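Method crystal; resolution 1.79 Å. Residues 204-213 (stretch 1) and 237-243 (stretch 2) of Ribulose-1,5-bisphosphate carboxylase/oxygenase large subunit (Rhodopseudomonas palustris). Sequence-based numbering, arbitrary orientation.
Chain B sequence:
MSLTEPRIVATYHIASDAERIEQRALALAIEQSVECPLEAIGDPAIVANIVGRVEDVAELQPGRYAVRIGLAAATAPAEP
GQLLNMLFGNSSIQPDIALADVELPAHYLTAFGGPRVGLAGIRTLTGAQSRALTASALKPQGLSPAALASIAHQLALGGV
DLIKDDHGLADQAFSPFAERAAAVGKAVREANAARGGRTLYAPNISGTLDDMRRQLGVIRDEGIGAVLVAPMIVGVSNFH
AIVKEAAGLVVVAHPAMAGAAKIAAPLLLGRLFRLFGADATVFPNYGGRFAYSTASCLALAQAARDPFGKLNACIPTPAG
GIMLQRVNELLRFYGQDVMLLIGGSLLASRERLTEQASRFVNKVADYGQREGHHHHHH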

# COMPACT_ATOMS: atom_id res chain seq x y z
N ASN B 204 -8.20 -2.03 16.48
CA ASN B 204 -7.36 -1.89 15.31
C ASN B 204 -5.92 -2.28 15.59
O ASN B 204 -5.24 -1.63 16.39
N ILE B 205 -5.46 -3.36 14.97
CA ILE B 205 -4.05 -3.74 15.09
C ILE B 205 -3.18 -3.10 14.00
O ILE B 205 -3.62 -2.93 12.87
N SER B 206 -1.93 -2.77 14.37
CA SER B 206 -1.12 -1.79 13.64
C SER B 206 0.38 -2.13 13.60
O SER B 206 0.87 -2.93 14.39
N GLY B 207 1.09 -1.48 12.68
CA GLY B 207 2.55 -1.49 12.68
C GLY B 207 3.19 -2.60 11.86
O GLY B 207 2.66 -2.97 10.81
N THR B 208 4.33 -3.11 12.32
CA THR B 208 5.00 -4.22 11.64
C THR B 208 4.27 -5.51 11.98
O THR B 208 3.42 -5.53 12.86
N LEU B 209 4.62 -6.59 11.30
CA LEU B 209 4.04 -7.89 11.61
C LEU B 209 4.27 -8.24 13.08
O LEU B 209 3.41 -8.84 13.72
N ASP B 210 5.43 -7.85 13.62
CA ASP B 210 5.72 -8.06 15.04
C ASP B 210 4.73 -7.31 15.91
O ASP B 210 4.16 -7.87 16.86
N ASP B 211 4.52 -6.03 15.61
CA ASP B 211 3.53 -5.24 16.34
C ASP B 211 2.15 -5.89 16.25
O ASP B 211 1.42 -6.00 17.25
N MET B 212 1.78 -6.33 15.05
CA MET B 212 0.45 -6.91 14.85
C MET B 212 0.23 -8.19 15.66
O MET B 212 -0.83 -8.36 16.26
N ARG B 213 1.22 -9.08 15.69
CA ARG B 213 1.08 -10.33 16.43
C ARG B 213 1.02 -10.09 17.94
O ARG B 213 0.30 -10.79 18.64
N SER B 237 0.34 -9.12 2.38
CA SER B 237 0.97 -10.37 2.79
C SER B 237 0.92 -10.55 4.30
O SER B 237 0.65 -11.64 4.80
N ASN B 238 1.16 -9.48 5.05
CA ASN B 238 1.04 -9.55 6.51
C ASN B 238 -0.41 -9.64 7.02
O ASN B 238 -0.70 -10.31 8.02
N PHE B 239 -1.31 -8.96 6.32
CA PHE B 239 -2.73 -9.08 6.62
C PHE B 239 -3.11 -10.56 6.54
O PHE B 239 -3.75 -11.10 7.44
N HIS B 240 -2.69 -11.21 5.46
CA HIS B 240 -3.03 -12.62 5.25
C HIS B 240 -2.42 -13.49 6.35
O HIS B 240 -3.06 -14.43 6.84
N ALA B 241 -1.18 -13.18 6.73
CA ALA B 241 -0.51 -13.90 7.81
C ALA B 241 -1.28 -13.81 9.12
O ALA B 241 -1.39 -14.79 9.85
N ILE B 242 -1.81 -12.62 9.42
CA ILE B 242 -2.61 -12.42 10.63
C ILE B 242 -3.92 -13.20 10.55
O ILE B 242 -4.38 -13.76 11.55
N VAL B 243 -4.53 -13.22 9.37
CA VAL B 243 -5.77 -13.98 9.19
C VAL B 243 -5.55 -15.43 9.60
O VAL B 243 -6.40 -16.03 10.26

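No hydrogen bond crosses between these two stretches, even though an asparagine, N238, directs its CA-to-CB bond toward the facing helix. Its OD1 lies 3.8 Å from CD2 of L209, a van der Waals distance, and both its OD1 and its ND2 are hydrogen-bonded elsewhere in the structure. The CB of N238, placed by the backbone, lies 3.8 Å from CE of M212; chi1 is m and directs the amide group beyond it.

The contact is therefore one of shape and apolar surface. The axes of helices 209-213 and 237-243 run at 27° in the same general direction and approach to 10.6 Å, leaving room for side chains between them. The CA atoms are nearest at L209 and N238 (6.1 Å) and, one turn further on, at R213 and I242 (7.2 Å).

I242 is the centre of the packing, with 85 Å² covered, the largest area of any residue here. Its chi1 and chi2 are both m. CG2 meets CD1 of I205 at 3.9 Å, while CG1 lies 3.8 Å from CE of M212 and 4.3 Å from CD1 of L209. I205 reaches it from the segment before the helix, with chi1 p and chi2 t. L209 (t, p) also places CD1 4.3 Å from CB of A241, whose short side chain points toward the first stretch. M212 adopts m, t, m, which brings its terminal methyl, CE, within contact of both CB of N238 and CG1 of I242.

R213 starts sideways, but its side chain comes nearer at CG, 4.2 Å from CD1 of I242; its guanidinium nitrogens bond outside the pair.

Away from the interface, T208 caps the first helix: OG1 accepts from N of D211 at 3.1 Å, and N of T208 donates to OD2 of D211 at 2.9 Å.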

# COMPACT_ATOMS: atom_id res chain seq x y z
CB ASN B 204 -7.41 -0.46 14.76
CG ASN B 204 -6.59 -0.30 13.49
OD1 ASN B 204 -6.86 -0.96 12.48
ND2 ASN B 204 -5.58 0.57 13.52
CB ILE B 205 -3.85 -5.26 15.12
CG1 ILE B 205 -4.42 -5.91 13.85
CG2 ILE B 205 -4.52 -5.84 16.36
CD1 ILE B 205 -3.92 -7.31 13.61
CB SER B 206 -1.25 -0.43 14.34
OG SER B 206 -1.55 0.58 13.41
CB THR B 208 6.45 -4.40 12.13
OG1 THR B 208 6.45 -4.84 13.49
CG2 THR B 208 7.27 -3.10 11.99
CB LEU B 209 4.59 -8.98 10.70
CG LEU B 209 4.06 -10.40 10.87
CD1 LEU B 209 2.53 -10.45 10.77
CD2 LEU B 209 4.71 -11.32 9.85
CB ASP B 210 7.14 -7.60 15.39
CG ASP B 210 8.23 -8.34 14.63
OD1 ASP B 210 7.97 -9.46 14.13
OD2 ASP B 210 9.35 -7.81 14.54
CB ASP B 211 3.46 -3.81 15.79
CG ASP B 211 4.78 -3.05 15.95
OD1 ASP B 211 5.41 -3.14 17.03
OD2 ASP B 211 5.19 -2.34 15.00
CB MET B 212 0.15 -7.12 13.35
CG MET B 212 -0.38 -5.85 12.64
SD MET B 212 -1.29 -6.18 11.10
CE MET B 212 -0.04 -7.08 10.20
CB ARG B 213 2.21 -11.31 16.12
CG ARG B 213 2.27 -11.81 14.69
CD ARG B 213 3.49 -12.73 14.49
NE ARG B 213 3.38 -13.52 13.26
CZ ARG B 213 4.39 -13.76 12.42
NH1 ARG B 213 5.60 -13.27 12.67
NH2 ARG B 213 4.20 -14.49 11.34
CB SER B 237 2.39 -10.52 2.24
OG SER B 237 2.38 -10.74 0.84
CB ASN B 238 1.76 -8.37 7.13
CG ASN B 238 3.17 -8.26 6.63
OD1 ASN B 238 4.00 -9.14 6.87
ND2 ASN B 238 3.45 -7.19 5.89
CB PHE B 239 -3.58 -8.25 5.66
CG PHE B 239 -5.07 -8.55 5.74
CD1 PHE B 239 -5.81 -8.18 6.85
CD2 PHE B 239 -5.72 -9.19 4.69
CE1 PHE B 239 -7.18 -8.45 6.94
CE2 PHE B 239 -7.10 -9.47 4.76
CZ PHE B 239 -7.83 -9.10 5.89
CB HIS B 240 -2.52 -13.06 3.88
CG HIS B 240 -2.98 -14.41 3.46
ND1 HIS B 240 -4.30 -14.81 3.53
CD2 HIS B 240 -2.30 -15.46 2.95
CE1 HIS B 240 -4.41 -16.04 3.07
NE2 HIS B 240 -3.21 -16.47 2.71
CB ALA B 241 0.91 -13.37 8.00
CB ILE B 242 -2.91 -10.93 10.91
CG1 ILE B 242 -1.70 -10.26 11.55
CG2 ILE B 242 -4.08 -10.78 11.86
CD1 ILE B 242 -1.39 -10.75 12.96
CB VAL B 243 -6.26 -13.91 7.72
CG1 VAL B 243 -7.28 -15.01 7.43
CG2 VAL B 243 -6.83 -12.53 7.41